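Local structure of regulatory Subunit of Protein Kinase A (cAMP-dependent) from Euglena gracilis (Euglena gracilis, 6RSX) at residues A33-E36 with K37-G41. The protein binds cyclic AMP in two cyclic nucleotide-binding domains and, as the regulatory subunit of protein kinase A, probably controls the kinase's activity. Sequence-based numbering, arbitrary orientation.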
# COMPACT_ATOMS: atom_id res chain seq x y z
N ALA A 33 14.97 15.01 -10.09
CA ALA A 33 15.14 14.96 -8.64
C ALA A 33 13.85 15.35 -7.94
O ALA A 33 13.43 14.71 -6.97
CB ALA A 33 16.30 15.86 -8.21
N ARG A 34 13.21 16.41 -8.43
CA ARG A 34 11.96 16.88 -7.87
C ARG A 34 10.85 15.82 -7.97
O ARG A 34 10.12 15.58 -7.00
CB ARG A 34 11.56 18.15 -8.59
CG ARG A 34 10.34 18.76 -8.04
CD ARG A 34 10.08 20.15 -8.63
NE ARG A 34 8.69 20.54 -8.36
CZ ARG A 34 8.03 21.44 -9.06
NH1 ARG A 34 8.61 22.06 -10.09
NH2 ARG A 34 6.75 21.70 -8.76
N ILE A 35 10.71 15.19 -9.13
CA ILE A 35 9.71 14.13 -9.25
C ILE A 35 10.04 12.98 -8.31
O ILE A 35 9.16 12.45 -7.60
CB ILE A 35 9.60 13.68 -10.72
CG1 ILE A 35 9.00 14.81 -11.53
CG2 ILE A 35 8.78 12.41 -10.82
CD1 ILE A 35 9.17 14.62 -13.05
N GLU A 36 11.32 12.58 -8.26
CA GLU A 36 11.72 11.49 -7.37
C GLU A 36 11.33 11.79 -5.93
O GLU A 36 10.87 10.89 -5.21
CB GLU A 36 13.23 11.26 -7.46
CG GLU A 36 13.71 10.71 -8.78
CD GLU A 36 15.22 10.55 -8.82
OE1 GLU A 36 15.88 10.76 -7.78
OE2 GLU A 36 15.75 10.21 -9.90
N LYS A 37 11.51 13.04 -5.49
CA LYS A 37 11.17 13.39 -4.10
C LYS A 37 9.69 13.16 -3.84
O LYS A 37 9.29 12.63 -2.79
CB LYS A 37 11.52 14.85 -3.83
CG LYS A 37 12.87 15.09 -3.18
CD LYS A 37 13.40 16.50 -3.51
CE LYS A 37 12.45 17.59 -3.03
NZ LYS A 37 12.36 17.73 -1.54
N CYS A 38 8.87 13.57 -4.80
CA CYS A 38 7.43 13.40 -4.70
C CYS A 38 7.05 11.91 -4.74
O CYS A 38 6.22 11.47 -3.93
CB CYS A 38 6.78 14.21 -5.83
SG CYS A 38 5.02 14.04 -5.99
N LEU A 39 7.66 11.12 -5.62
CA LEU A 39 7.27 9.73 -5.83
C LEU A 39 7.83 8.77 -4.78
O LEU A 39 7.42 7.60 -4.74
CB LEU A 39 7.70 9.25 -7.21
CG LEU A 39 7.14 10.04 -8.40
CD1 LEU A 39 7.50 9.33 -9.67
CD2 LEU A 39 5.61 10.26 -8.35
N ARG A 40 8.74 9.24 -3.93
CA ARG A 40 9.28 8.37 -2.91
C ARG A 40 8.13 7.87 -2.05
O ARG A 40 7.23 8.64 -1.67
CB ARG A 40 10.33 9.13 -2.09
CG ARG A 40 11.18 8.27 -1.16
CD ARG A 40 12.36 9.09 -0.66
NE ARG A 40 13.06 9.76 -1.76
CZ ARG A 40 14.12 10.55 -1.63
NH1 ARG A 40 14.63 10.80 -0.43
NH2 ARG A 40 14.68 11.11 -2.71
N GLY A 41 8.12 6.59 -1.80
CA GLY A 41 7.09 6.03 -0.95
C GLY A 41 5.77 5.74 -1.62
O GLY A 41 4.93 5.06 -1.03
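Ile35 and Leu39 sit one turn apart near the C-terminal end of helix 29-39, where the amide N of Leu39 donates to the carbonyl O of Ile35 at 2.8 Å, one of three regular i to i+4 bonds with Lys37 N to Ala33 O and Cys38 N to Arg34 O. The fourth, Arg40 N to Glu36 O, is weak, its N-H...O angle down to 124° where the helix ends, with Leu39 already drifting from regular backbone angles and Arg40 leaving them. On the buried side the branched chains of Ile35 and Leu39 lie alongside each other and point the same way. Ile35 keeps CG2 anti to its own backbone N (CG1 at chi1 -68°), and this methyl meets CD1 of Leu39 at 3.5 Å; CG of Leu39 rests against the Ile35 carbonyl O at 3.2 Å. Two bulky hydrocarbon groups suit this side, since Ile35 packs on Tyr57 and Leu39 on Val56 of helix 50-59. Small Cys38 fits against Trp137 and Val83, so the helix is seated on the beta strands of the N-terminal cyclic nucleotide-binding domain, a domain family of the cupin clan; the side chain of Leu39 lies about 14 Å from bound cyclic AMP. Arg34, extended along chi1 to chi3, reaches Glu85 with NE in a salt bridge to OE2, tying the helix to the domain by charge as well. The outer side carries polar chains. The backbone sets Lys37 CB 3.5 Å from the Arg34 carbonyl O, and the chain bends further out, leading away from Ala33-Glu36. Glu36 OE1 and Arg40 NH2, 5.2 Å apart and not in contact, would probably attract only weakly; Glu36 OE2 also has a long, weak ion pair with Lys32 NZ.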